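Local coordinates for peptide methionine sulfoxide reductase msrA/msrB (Neisseria meningitidis, PDB 3BQG), which reduces methionine sulfoxide back to methionine through its MsrA domain, captured here with the redox-active cysteine oxidised to sulfenic acid, at residues T5-G10 with A54-V59; V79-L84 with Q119-P124; G98-D103 with E128-K133. The protein carries 1 engineered substitution. All blocks are in the same frame, centred on the assembly; numbering follows the deposited sequence.

Interaction 1 (T5-G10 with A54-V59)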
ATOM      1  N   THR A   5       6.726 -10.113   4.067  1.00 24.58           N
ATOM      2  CA  THR A   5       6.560  -8.730   3.651  1.00 22.67           C
ATOM      3  C   THR A   5       5.849  -8.606   2.313  1.00 20.29           C
ATOM      4  O   THR A   5       5.998  -9.456   1.437  1.00 20.40           O
ATOM      5  CB  THR A   5       7.927  -8.024   3.545  1.00 24.70           C
ATOM      6  OG1 THR A   5       8.544  -7.992   4.838  1.00 24.73           O
ATOM      7  CG2 THR A   5       7.762  -6.592   3.032  1.00 24.52           C
ATOM      8  N   ILE A   6       5.061  -7.545   2.173  1.00 18.06           N
ATOM      9  CA  ILE A   6       4.340  -7.270   0.938  1.00 16.77           C
ATOM     10  C   ILE A   6       4.335  -5.749   0.774  1.00 16.76           C
ATOM     11  O   ILE A   6       4.310  -5.008   1.761  1.00 16.04           O
ATOM     12  CB  ILE A   6       2.888  -7.855   0.975  1.00 14.88           C
ATOM     13  CG1 ILE A   6       2.249  -7.765  -0.412  1.00 13.30           C
ATOM     14  CG2 ILE A   6       2.033  -7.111   1.987  1.00 15.18           C
ATOM     15  CD1 ILE A   6       2.981  -8.547  -1.477  1.00 10.77           C
ATOM     16  N   TYR A   7       4.385  -5.287  -0.472  1.00 17.08           N
ATOM     17  CA  TYR A   7       4.428  -3.854  -0.772  1.00 16.78           C
ATOM     18  C   TYR A   7       3.095  -3.376  -1.337  1.00 16.01           C
ATOM     19  O   TYR A   7       2.643  -3.861  -2.373  1.00 16.75           O
ATOM     20  CB  TYR A   7       5.570  -3.590  -1.756  1.00 15.61           C
ATOM     21  CG  TYR A   7       6.936  -3.938  -1.187  1.00 14.84           C
ATOM     22  CD1 TYR A   7       7.791  -2.943  -0.705  1.00 14.31           C
ATOM     23  CD2 TYR A   7       7.368  -5.264  -1.120  1.00 16.35           C
ATOM     24  CE1 TYR A   7       9.044  -3.260  -0.175  1.00 14.74           C
ATOM     25  CE2 TYR A   7       8.612  -5.597  -0.591  1.00 14.40           C
ATOM     26  CZ  TYR A   7       9.448  -4.589  -0.121  1.00 18.13           C
ATOM     27  OH  TYR A   7      10.682  -4.917   0.400  1.00 19.53           O
ATOM     28  N   LEU A   8       2.481  -2.411  -0.660  1.00 16.08           N
ATOM     29  CA  LEU A   8       1.166  -1.913  -1.053  1.00 15.00           C
ATOM     30  C   LEU A   8       1.107  -0.434  -1.414  1.00 15.55           C
ATOM     31  O   LEU A   8       1.472   0.422  -0.610  1.00 15.25           O
ATOM     32  CB  LEU A   8       0.177  -2.173   0.084  1.00 14.45           C
ATOM     33  CG  LEU A   8       0.165  -3.596   0.664  1.00 16.95           C
ATOM     34  CD1 LEU A   8      -0.712  -3.628   1.910  1.00 15.28           C
ATOM     35  CD2 LEU A   8      -0.345  -4.585  -0.386  1.00 17.04           C
ATOM     36  N   ALA A   9       0.639  -0.135  -2.622  1.00 15.10           N
ATOM     37  CA  ALA A   9       0.500   1.252  -3.056  1.00 15.94           C
ATOM     38  C   ALA A   9      -1.003   1.545  -3.072  1.00 16.34           C
ATOM     39  O   ALA A   9      -1.746   0.946  -3.851  1.00 15.55           O
ATOM     40  CB  ALA A   9       1.098   1.437  -4.453  1.00 15.94           C
ATOM     41  N   GLY A  10      -1.447   2.454  -2.204  1.00 16.11           N
ATOM     42  CA  GLY A  10      -2.862   2.789  -2.137  1.00 16.35           C
ATOM     43  C   GLY A  10      -3.131   4.273  -1.943  1.00 16.93           C
ATOM     44  O   GLY A  10      -4.055   4.663  -1.215  1.00 14.83           O
ATOM     45  N   ALA A  54       5.821   5.027  -7.059  1.00 13.19           N
ATOM     46  CA  ALA A  54       4.497   5.036  -6.455  1.00 11.74           C
ATOM     47  C   ALA A  54       4.689   5.141  -4.941  1.00 13.33           C
ATOM     48  O   ALA A  54       5.598   4.513  -4.386  1.00 12.84           O
ATOM     49  CB  ALA A  54       3.773   3.747  -6.784  1.00 11.18           C
ATOM     50  N   GLU A  55       3.866   5.943  -4.269  1.00 14.56           N
ATOM     51  CA  GLU A  55       3.981   6.023  -2.821  1.00 15.89           C
ATOM     52  C   GLU A  55       3.499   4.652  -2.367  1.00 15.82           C
ATOM     53  O   GLU A  55       2.384   4.226  -2.680  1.00 14.76           O
ATOM     54  CB  GLU A  55       3.136   7.171  -2.267  1.00 16.46           C
ATOM     55  CG  GLU A  55       3.899   8.498  -2.348  1.00 19.14           C
ATOM     56  CD  GLU A  55       3.156   9.670  -1.749  1.00 21.09           C
ATOM     57  OE1 GLU A  55       2.415   9.474  -0.764  1.00 22.31           O
ATOM     58  OE2 GLU A  55       3.332  10.800  -2.257  1.00 21.39           O
ATOM     59  N   THR A  56       4.370   3.955  -1.653  1.00 14.50           N
ATOM     60  CA  THR A  56       4.105   2.589  -1.230  1.00 15.10           C
ATOM     61  C   THR A  56       4.408   2.365   0.244  1.00 15.76           C
ATOM     62  O   THR A  56       5.224   3.070   0.837  1.00 16.10           O
ATOM     63  CB  THR A  56       4.981   1.623  -2.081  1.00 15.24           C
ATOM     64  OG1 THR A  56       4.711   1.844  -3.475  1.00 15.10           O
ATOM     65  CG2 THR A  56       4.709   0.170  -1.730  1.00 14.89           C
ATOM     66  N   VAL A  57       3.736   1.383   0.830  1.00 15.30           N
ATOM     67  CA  VAL A  57       3.956   1.043   2.224  1.00 15.23           C
ATOM     68  C   VAL A  57       4.431  -0.402   2.273  1.00 15.50           C
ATOM     69  O   VAL A  57       3.726  -1.308   1.827  1.00 14.08           O
ATOM     70  CB  VAL A  57       2.663   1.175   3.062  1.00 14.88           C
ATOM     71  CG1 VAL A  57       2.919   0.715   4.486  1.00 16.46           C
ATOM     72  CG2 VAL A  57       2.182   2.622   3.065  1.00 13.50           C
ATOM     73  N   LYS A  58       5.644  -0.606   2.785  1.00 16.79           N
ATOM     74  CA  LYS A  58       6.209  -1.944   2.917  1.00 17.84           C
ATOM     75  C   LYS A  58       5.635  -2.506   4.215  1.00 16.82           C
ATOM     76  O   LYS A  58       5.972  -2.037   5.302  1.00 16.50           O
ATOM     77  CB  LYS A  58       7.740  -1.865   3.000  1.00 18.71           C
ATOM     78  CG  LYS A  58       8.442  -3.201   3.244  1.00 21.13           C
ATOM     79  CD  LYS A  58       9.965  -3.042   3.253  1.00 23.45           C
ATOM     80  CE  LYS A  58      10.471  -2.296   4.484  1.00 27.84           C
ATOM     81  NZ  LYS A  58      10.449  -3.130   5.736  1.00 31.66           N
ATOM     82  N   VAL A  59       4.769  -3.506   4.098  1.00 17.63           N
ATOM     83  CA  VAL A  59       4.127  -4.103   5.262  1.00 17.18           C
ATOM     84  C   VAL A  59       4.742  -5.433   5.673  1.00 18.19           C
ATOM     85  O   VAL A  59       4.810  -6.365   4.878  1.00 18.04           O
ATOM     86  CB  VAL A  59       2.617  -4.334   5.004  1.00 16.87           C
ATOM     87  CG1 VAL A  59       1.955  -4.942   6.243  1.00 16.40           C
ATOM     88  CG2 VAL A  59       1.950  -3.014   4.627  1.00 16.01           C
TER
HETATM   89  O   HOH W   1       0.434   4.059  -0.715  1.00 11.86           O
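Lys58 lays its aliphatic chain beside the ring of Tyr7, across a pair of antiparallel strands in the middle of the mixed alpha/beta sheet of the MsrA fold. The two side chains leave a non-hydrogen-bonded pair and run the same way. Lys58 CG comes to 3.5 Å from Tyr7 CE1, obliquely to the ring, and CD lies beside the hydroxyl. Starting with CG anti to its backbone N (chi1 176°), the lysine bends only at its last two torsions, which leaves methylenes against the ring. Thr5 CG2 presses on the same Lys58 CG at 3.5 Å, tight for two carbons. Thr56 CG2 sits at the tyrosine's edge, 3.9 Å from Tyr7 CB, and Phe135 adds a second aromatic ring to this face.

Aliphatic groups make up the opposite face. Leu8 CD1 meets Val59 CG2 at 3.9 Å, the two side chains crossing at a slant, while Ile6 turns its CG2 to Val59 CB and sends its longer branch away toward helix 68-78. That helix and helix 14-21, through Phe75 and Phe20, close over Leu8.

Paired backbone bonds join Ile6 with Val59 and Leu8 with Val57, of which Leu8 N to Val57 O is almost straight at 175°. Past Leu8 the ladder opens, and a water bridges Gly10 N and Glu55 O. The Glu55 carboxylate swings off to Gln94 and to the backbone N of Phe13, next to the oxidised Cys12. Beside Ala9 CB, Thr56 OG1 bonds back to Ala54 O at 3.0 Å, coming from above the carbonyl plane.

Interaction 2 (V79-L84 with Q119-P124)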
ATOM      1  N   VAL A  79      -8.871   1.081  -0.016  1.00 19.15           N
ATOM      2  CA  VAL A  79      -8.337   1.579  -1.279  1.00 17.23           C
ATOM      3  C   VAL A  79      -9.352   1.391  -2.411  1.00 15.94           C
ATOM      4  O   VAL A  79      -9.988   0.340  -2.509  1.00 17.16           O
ATOM      5  CB  VAL A  79      -7.014   0.847  -1.640  1.00 17.51           C
ATOM      6  CG1 VAL A  79      -6.511   1.290  -3.005  1.00 18.94           C
ATOM      7  CG2 VAL A  79      -5.959   1.127  -0.567  1.00 20.04           C
ATOM      8  N   ASP A  80      -9.519   2.415  -3.244  1.00 14.88           N
ATOM      9  CA  ASP A  80     -10.437   2.333  -4.388  1.00 15.71           C
ATOM     10  C   ASP A  80      -9.637   1.666  -5.510  1.00 14.41           C
ATOM     11  O   ASP A  80      -8.725   2.271  -6.080  1.00 15.16           O
ATOM     12  CB  ASP A  80     -10.886   3.724  -4.835  1.00 17.41           C
ATOM     13  CG  ASP A  80     -11.989   3.664  -5.877  1.00 20.56           C
ATOM     14  OD1 ASP A  80     -11.984   2.716  -6.689  1.00 21.94           O
ATOM     15  OD2 ASP A  80     -12.855   4.562  -5.891  1.00 24.64           O
ATOM     16  N   PRO A  81      -9.980   0.414  -5.843  1.00 13.93           N
ATOM     17  CA  PRO A  81      -9.302  -0.369  -6.877  1.00 13.81           C
ATOM     18  C   PRO A  81      -9.728  -0.098  -8.313  1.00 13.17           C
ATOM     19  O   PRO A  81      -9.263  -0.771  -9.225  1.00 12.42           O
ATOM     20  CB  PRO A  81      -9.620  -1.796  -6.458  1.00 12.12           C
ATOM     21  CG  PRO A  81     -11.066  -1.657  -6.079  1.00 14.71           C
ATOM     22  CD  PRO A  81     -11.112  -0.354  -5.279  1.00 14.16           C
ATOM     23  N   THR A  82     -10.596   0.885  -8.517  1.00 13.29           N
ATOM     24  CA  THR A  82     -11.085   1.184  -9.859  1.00 16.17           C
ATOM     25  C   THR A  82     -10.611   2.515 -10.435  1.00 16.81           C
ATOM     26  O   THR A  82     -10.843   2.800 -11.606  1.00 16.51           O
ATOM     27  CB  THR A  82     -12.627   1.180  -9.886  1.00 17.62           C
ATOM     28  OG1 THR A  82     -13.121   2.364  -9.247  1.00 19.51           O
ATOM     29  CG2 THR A  82     -13.171  -0.034  -9.134  1.00 18.65           C
ATOM     30  N   SER A  83      -9.956   3.332  -9.626  1.00 16.79           N
ATOM     31  CA  SER A  83      -9.491   4.631 -10.113  1.00 18.89           C
ATOM     32  C   SER A  83      -8.024   4.601 -10.524  1.00 18.81           C
ATOM     33  O   SER A  83      -7.173   4.098  -9.792  1.00 18.17           O
ATOM     34  CB  SER A  83      -9.714   5.701  -9.045  1.00 19.14           C
ATOM     35  OG  SER A  83      -9.084   5.327  -7.836  1.00 22.86           O
ATOM     36  N   LEU A  84      -7.738   5.144 -11.701  1.00 20.17           N
ATOM     37  CA  LEU A  84      -6.380   5.175 -12.226  1.00 22.60           C
ATOM     38  C   LEU A  84      -5.652   6.455 -11.813  1.00 23.06           C
ATOM     39  O   LEU A  84      -6.163   7.562 -11.994  1.00 23.51           O
ATOM     40  CB  LEU A  84      -6.418   5.064 -13.749  1.00 23.61           C
ATOM     41  CG  LEU A  84      -5.069   4.963 -14.460  1.00 24.60           C
ATOM     42  CD1 LEU A  84      -4.315   3.732 -13.967  1.00 26.36           C
ATOM     43  CD2 LEU A  84      -5.302   4.890 -15.957  1.00 26.53           C
ATOM     44  N   GLN A 119     -15.773  -9.011  -8.258  1.00 18.80           N
ATOM     45  CA  GLN A 119     -17.183  -9.357  -8.144  1.00 21.05           C
ATOM     46  C   GLN A 119     -17.954  -8.315  -7.338  1.00 19.93           C
ATOM     47  O   GLN A 119     -19.184  -8.295  -7.354  1.00 21.29           O
ATOM     48  CB  GLN A 119     -17.350 -10.741  -7.507  1.00 21.20           C
ATOM     49  CG  GLN A 119     -17.028 -11.872  -8.464  1.00 24.18           C
ATOM     50  CD  GLN A 119     -17.902 -11.832  -9.704  1.00 26.42           C
ATOM     51  OE1 GLN A 119     -19.108 -12.065  -9.635  1.00 28.72           O
ATOM     52  NE2 GLN A 119     -17.299 -11.524 -10.846  1.00 29.26           N
ATOM     53  N   LYS A 120     -17.237  -7.447  -6.635  1.00 19.29           N
ATOM     54  CA  LYS A 120     -17.893  -6.420  -5.836  1.00 18.68           C
ATOM     55  C   LYS A 120     -17.957  -5.087  -6.575  1.00 17.12           C
ATOM     56  O   LYS A 120     -18.531  -4.127  -6.069  1.00 18.97           O
ATOM     57  CB  LYS A 120     -17.153  -6.221  -4.511  1.00 18.57           C
ATOM     58  CG  LYS A 120     -16.806  -7.508  -3.783  1.00 22.63           C
ATOM     59  CD  LYS A 120     -16.268  -7.234  -2.385  1.00 23.76           C
ATOM     60  CE  LYS A 120     -15.926  -8.541  -1.678  1.00 28.34           C
ATOM     61  NZ  LYS A 120     -15.631  -8.329  -0.230  1.00 30.08           N
ATOM     62  N   TYR A 121     -17.372  -5.031  -7.768  1.00 15.00           N
ATOM     63  CA  TYR A 121     -17.350  -3.796  -8.549  1.00 15.26           C
ATOM     64  C   TYR A 121     -17.827  -3.924  -9.989  1.00 15.32           C
ATOM     65  O   TYR A 121     -17.453  -4.856 -10.698  1.00 14.77           O
ATOM     66  CB  TYR A 121     -15.934  -3.212  -8.593  1.00 16.66           C
ATOM     67  CG  TYR A 121     -15.425  -2.695  -7.274  1.00 17.83           C
ATOM     68  CD1 TYR A 121     -14.866  -3.558  -6.331  1.00 17.20           C
ATOM     69  CD2 TYR A 121     -15.487  -1.335  -6.977  1.00 17.94           C
ATOM     70  CE1 TYR A 121     -14.380  -3.070  -5.120  1.00 16.81           C
ATOM     71  CE2 TYR A 121     -15.004  -0.839  -5.780  1.00 17.69           C
ATOM     72  CZ  TYR A 121     -14.452  -1.707  -4.855  1.00 17.36           C
ATOM     73  OH  TYR A 121     -13.968  -1.209  -3.668  1.00 17.50           O
ATOM     74  N   GLN A 122     -18.625  -2.955 -10.421  1.00 16.51           N
ATOM     75  CA  GLN A 122     -19.127  -2.934 -11.783  1.00 17.00           C
ATOM     76  C   GLN A 122     -18.033  -2.380 -12.705  1.00 16.32           C
ATOM     77  O   GLN A 122     -17.884  -2.836 -13.842  1.00 15.96           O
ATOM     78  CB  GLN A 122     -20.386  -2.070 -11.857  1.00 17.95           C
ATOM     79  CG  GLN A 122     -21.509  -2.565 -10.965  1.00 18.90           C
ATOM     80  CD  GLN A 122     -22.638  -1.565 -10.855  1.00 21.21           C
ATOM     81  OE1 GLN A 122     -22.411  -0.377 -10.603  1.00 26.45           O
ATOM     82  NE2 GLN A 122     -23.862  -2.035 -11.038  1.00 21.66           N
ATOM     83  N   LEU A 123     -17.269  -1.402 -12.215  1.00 16.17           N
ATOM     84  CA  LEU A 123     -16.176  -0.821 -13.004  1.00 15.10           C
ATOM     85  C   LEU A 123     -14.968  -1.756 -12.944  1.00 14.68           C
ATOM     86  O   LEU A 123     -14.727  -2.412 -11.930  1.00 15.27           O
ATOM     87  CB  LEU A 123     -15.770   0.559 -12.463  1.00 16.69           C
ATOM     88  CG  LEU A 123     -16.801   1.693 -12.486  1.00 20.66           C
ATOM     89  CD1 LEU A 123     -16.178   2.965 -11.930  1.00 20.56           C
ATOM     90  CD2 LEU A 123     -17.294   1.918 -13.903  1.00 20.65           C
ATOM     91  N   PRO A 124     -14.191  -1.832 -14.028  1.00 14.54           N
ATOM     92  CA  PRO A 124     -13.027  -2.723 -13.999  1.00 14.96           C
ATOM     93  C   PRO A 124     -11.943  -2.302 -13.003  1.00 15.59           C
ATOM     94  O   PRO A 124     -11.688  -1.111 -12.799  1.00 15.88           O
ATOM     95  CB  PRO A 124     -12.541  -2.708 -15.447  1.00 13.63           C
ATOM     96  CG  PRO A 124     -12.949  -1.357 -15.939  1.00 16.37           C
ATOM     97  CD  PRO A 124     -14.323  -1.158 -15.332  1.00 14.29           C
TER
HETATM   98  O   HOH W   2     -11.991   1.295 -13.704  1.00 15.62           O
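Pro81 rests on one face of the Tyr121 ring where two loops meet, one of them folded into an Asx turn at Asp80. This is the tight side. Pro81 CG lies 3.9 Å from the ring centroid, 24° off the normal, a CH-pi contact displaced toward the rim, and Pro81 CD meets Tyr121 OH at 3.4 Å. Near the root of the ring, Thr82 CG2 comes in obliquely to within 3.4 Å of Tyr121 CD2. The turn fixes that methyl: Asp80 OD1 accepts from Thr82 N at 2.9 Å and from Thr82 OG1 at 2.8 Å. With OG1 drawn between the backbone N and the carbonyl carbon (chi1 74°), CG2 is left to face the tyrosine. Pro81 is buried further by Leu125 and Val127 and is tied through its backbone to Val126, so the later part of the loop after helix 106-117 also packs on it.

The other side is looser and more exposed. Leu123 crosses Thr82 at about a right angle, their CB atoms 4.1 Å apart. Pro124 turns its ring away and offers only its carbonyl, where a single water donates to both Thr82 O, at 2.8 Å, and Pro124 O, at 2.6 Å.

Interaction 3 (G98-D103 with E128-K133)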
ATOM      1  N   GLY A  98      -1.479  -0.497  -6.396  1.00 12.25           N
ATOM      2  CA  GLY A  98      -0.730  -1.667  -6.794  1.00 12.07           C
ATOM      3  C   GLY A  98      -0.260  -2.517  -5.636  1.00 12.37           C
ATOM      4  O   GLY A  98      -0.159  -2.047  -4.500  1.00 12.72           O
ATOM      5  N   VAL A  99       0.005  -3.785  -5.934  1.00 12.08           N
ATOM      6  CA  VAL A  99       0.508  -4.734  -4.947  1.00 12.26           C
ATOM      7  C   VAL A  99       1.807  -5.255  -5.582  1.00 12.18           C
ATOM      8  O   VAL A  99       1.780  -5.766  -6.704  1.00 13.03           O
ATOM      9  CB  VAL A  99      -0.487  -5.911  -4.741  1.00 14.49           C
ATOM     10  CG1 VAL A  99       0.103  -6.925  -3.765  1.00 12.90           C
ATOM     11  CG2 VAL A  99      -1.839  -5.376  -4.226  1.00 13.11           C
ATOM     12  N   TYR A 100       2.935  -5.117  -4.890  1.00 12.26           N
ATOM     13  CA  TYR A 100       4.211  -5.571  -5.436  1.00 12.30           C
ATOM     14  C   TYR A 100       4.810  -6.638  -4.534  1.00 12.89           C
ATOM     15  O   TYR A 100       4.830  -6.507  -3.314  1.00 13.75           O
ATOM     16  CB  TYR A 100       5.171  -4.386  -5.609  1.00 12.72           C
ATOM     17  CG  TYR A 100       4.519  -3.194  -6.284  1.00 12.68           C
ATOM     18  CD1 TYR A 100       3.932  -3.310  -7.546  1.00 13.84           C
ATOM     19  CD2 TYR A 100       4.443  -1.961  -5.634  1.00 16.64           C
ATOM     20  CE1 TYR A 100       3.273  -2.214  -8.144  1.00 14.19           C
ATOM     21  CE2 TYR A 100       3.791  -0.864  -6.217  1.00 13.93           C
ATOM     22  CZ  TYR A 100       3.209  -0.998  -7.462  1.00 15.55           C
ATOM     23  OH  TYR A 100       2.533   0.082  -7.993  1.00 14.93           O
ATOM     24  N   TYR A 101       5.325  -7.694  -5.146  1.00 13.50           N
ATOM     25  CA  TYR A 101       5.863  -8.820  -4.390  1.00 15.89           C
ATOM     26  C   TYR A 101       7.322  -9.167  -4.682  1.00 17.90           C
ATOM     27  O   TYR A 101       7.838  -8.871  -5.757  1.00 17.55           O
ATOM     28  CB  TYR A 101       4.994 -10.040  -4.676  1.00 12.85           C
ATOM     29  CG  TYR A 101       4.886 -10.322  -6.155  1.00 13.82           C
ATOM     30  CD1 TYR A 101       5.897 -11.011  -6.829  1.00 13.71           C
ATOM     31  CD2 TYR A 101       3.814  -9.834  -6.905  1.00 12.43           C
ATOM     32  CE1 TYR A 101       5.843 -11.198  -8.207  1.00 13.59           C
ATOM     33  CE2 TYR A 101       3.757 -10.019  -8.279  1.00 12.30           C
ATOM     34  CZ  TYR A 101       4.771 -10.697  -8.931  1.00 13.47           C
ATOM     35  OH  TYR A 101       4.725 -10.854 -10.296  1.00 14.65           O
ATOM     36  N   THR A 102       7.958  -9.829  -3.716  1.00 20.10           N
ATOM     37  CA  THR A 102       9.347 -10.257  -3.830  1.00 22.36           C
ATOM     38  C   THR A 102       9.441 -11.767  -4.060  1.00 23.60           C
ATOM     39  O   THR A 102      10.516 -12.286  -4.370  1.00 23.60           O
ATOM     40  CB  THR A 102      10.155  -9.881  -2.574  1.00 22.73           C
ATOM     41  OG1 THR A 102       9.495 -10.385  -1.409  1.00 25.09           O
ATOM     42  CG2 THR A 102      10.280  -8.367  -2.462  1.00 23.57           C
ATOM     43  N   ASP A 103       8.317 -12.468  -3.901  1.00 23.77           N
ATOM     44  CA  ASP A 103       8.249 -13.920  -4.114  1.00 23.80           C
ATOM     45  C   ASP A 103       7.351 -14.163  -5.329  1.00 23.63           C
ATOM     46  O   ASP A 103       6.150 -13.910  -5.279  1.00 22.33           O
ATOM     47  CB  ASP A 103       7.638 -14.620  -2.895  1.00 25.98           C
ATOM     48  CG  ASP A 103       7.604 -16.141  -3.041  1.00 27.08           C
ATOM     49  OD1 ASP A 103       7.641 -16.649  -4.183  1.00 26.36           O
ATOM     50  OD2 ASP A 103       7.525 -16.828  -2.003  1.00 28.57           O
ATOM     51  N   GLU A 128      -2.360  -2.577  -9.850  1.00 14.10           N
ATOM     52  CA  GLU A 128      -1.187  -3.244 -10.423  1.00 13.74           C
ATOM     53  C   GLU A 128      -0.832  -4.490  -9.603  1.00 14.43           C
ATOM     54  O   GLU A 128      -1.064  -4.540  -8.399  1.00 12.20           O
ATOM     55  CB  GLU A 128       0.024  -2.290 -10.458  1.00 12.84           C
ATOM     56  CG  GLU A 128      -0.158  -1.099 -11.394  1.00 14.82           C
ATOM     57  CD  GLU A 128       1.072  -0.208 -11.505  1.00 14.13           C
ATOM     58  OE1 GLU A 128       1.870  -0.130 -10.551  1.00 16.07           O
ATOM     59  OE2 GLU A 128       1.233   0.438 -12.555  1.00 16.31           O
ATOM     60  N   ASN A 129      -0.270  -5.486 -10.279  1.00 15.15           N
ATOM     61  CA  ASN A 129       0.144  -6.746  -9.665  1.00 17.12           C
ATOM     62  C   ASN A 129       1.432  -7.140 -10.382  1.00 17.15           C
ATOM     63  O   ASN A 129       1.393  -7.738 -11.454  1.00 16.25           O
ATOM     64  CB  ASN A 129      -0.930  -7.824  -9.892  1.00 17.02           C
ATOM     65  CG  ASN A 129      -0.531  -9.181  -9.328  1.00 18.62           C
ATOM     66  OD1 ASN A 129       0.435  -9.294  -8.572  1.00 16.53           O
ATOM     67  ND2 ASN A 129      -1.289 -10.215  -9.680  1.00 14.67           N
ATOM     68  N   GLU A 130       2.572  -6.801  -9.796  1.00 19.28           N
ATOM     69  CA  GLU A 130       3.842  -7.104 -10.443  1.00 19.89           C
ATOM     70  C   GLU A 130       4.991  -7.156  -9.442  1.00 18.31           C
ATOM     71  O   GLU A 130       4.858  -6.702  -8.304  1.00 16.64           O
ATOM     72  CB  GLU A 130       4.116  -6.054 -11.526  1.00 23.73           C
ATOM     73  CG  GLU A 130       4.385  -4.665 -10.984  1.00 28.58           C
ATOM     74  CD  GLU A 130       4.407  -3.608 -12.072  1.00 33.38           C
ATOM     75  OE1 GLU A 130       5.093  -2.580 -11.891  1.00 35.77           O
ATOM     76  OE2 GLU A 130       3.726  -3.798 -13.101  1.00 36.23           O
ATOM     77  N   PRO A 131       6.144  -7.708  -9.855  1.00 17.54           N
ATOM     78  CA  PRO A 131       7.292  -7.801  -8.951  1.00 16.78           C
ATOM     79  C   PRO A 131       7.734  -6.437  -8.427  1.00 17.37           C
ATOM     80  O   PRO A 131       7.544  -5.417  -9.093  1.00 16.79           O
ATOM     81  CB  PRO A 131       8.379  -8.429  -9.826  1.00 16.14           C
ATOM     82  CG  PRO A 131       7.614  -9.158 -10.892  1.00 17.24           C
ATOM     83  CD  PRO A 131       6.504  -8.189 -11.201  1.00 17.55           C
ATOM     84  N   LEU A 132       8.297  -6.420  -7.224  1.00 18.15           N
ATOM     85  CA  LEU A 132       8.821  -5.180  -6.673  1.00 18.56           C
ATOM     86  C   LEU A 132      10.152  -4.999  -7.394  1.00 19.66           C
ATOM     87  O   LEU A 132      11.049  -5.835  -7.259  1.00 21.05           O
ATOM     88  CB  LEU A 132       9.080  -5.294  -5.173  1.00 18.98           C
ATOM     89  CG  LEU A 132       9.779  -4.055  -4.590  1.00 22.70           C
ATOM     90  CD1 LEU A 132       8.744  -2.979  -4.267  1.00 18.48           C
ATOM     91  CD2 LEU A 132      10.563  -4.431  -3.353  1.00 22.19           C
ATOM     92  N   LYS A 133      10.272  -3.926  -8.170  1.00 18.40           N
ATOM     93  CA  LYS A 133      11.494  -3.652  -8.919  1.00 18.51           C
ATOM     94  C   LYS A 133      12.481  -2.882  -8.050  1.00 18.34           C
ATOM     95  O   LYS A 133      13.682  -3.153  -8.061  1.00 18.99           O
ATOM     96  CB  LYS A 133      11.161  -2.846 -10.170  1.00 21.40           C
ATOM     97  CG  LYS A 133      10.370  -3.614 -11.232  1.00 24.05           C
ATOM     98  CD  LYS A 133       9.714  -2.673 -12.232  1.00 27.04           C
ATOM     99  CE  LYS A 133      10.628  -1.512 -12.642  1.00 31.56           C
ATOM    100  NZ  LYS A 133      10.776  -0.468 -11.567  1.00 32.50           N
TER
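Tyr101 lays its ring flat against Pro131, and Tyr100, on the neighbouring position, reaches Glu128. CA of Pro131 sits over one face of the Tyr101 ring, 3.9 Å from its centroid, and the ring spreads across the Glu130-Pro131 peptide, with CE2 3.3 Å from Glu130 C. It gets there because CG stands between the backbone N and the carbonyl carbon (chi1 55°). Asn129 brings OD1 to the edge of the same ring, its amide turned 75° from the ring plane.

Tyr100 lies on the face that carries Glu128 and Glu130. Its hydroxyl donates to Glu128 OE1 at 2.7 Å, nearly along the C-O axis, with the carboxylate turned 67° from the ring. Glu130 runs alongside, CG 3.7 Å from Tyr100 CD1, and Leu132 packs its CB on Tyr100 CB.

Behind these side chains lies a parallel strand pair, the two ends of the beta-alpha-beta unit through helix 106-117. Val99 N to Glu128 O (2.8 Å) and Leu132 N to Tyr101 O (2.9 Å) are firm bonds; the two between them, through Glu130, are weak. Gly98 has no side chain, and the Tyr100 hydroxyl lies on the side where a CB would stand. Farther out, Lys107 of the helix bonds Tyr101 OH and Arg96 forms a salt bridge with Glu128 OE1.

Glu128 OE1 is thus held by a phenol and a guanidinium together, which would be expected to favour the ionised carboxylate, whereas Asn129 OD1 is buried against the tyrosine with no polar partner.

Interactions 1 and 3 belong to one sheet: strands 3-10 and 97-101 are neighbours, joined by probable hydrogen bonds such as Ala9 N to Gly98 O, and Leu132 CD2 touches the Tyr7 ring. Interaction 1 is central and mostly buried, antiparallel and largely aliphatic. Interaction 3 reaches the outermost strand 128-131, is parallel, and brings in charged and aromatic groups, with two of its four backbone bonds weak. Interaction 2, centred about 19 Å from the centre of either, lies nearer the surface and joins loops through packing and a water. Its segment 119-124 sits in the link between helix 106-117 and strand 128-131, so 2 and 3 share one connection.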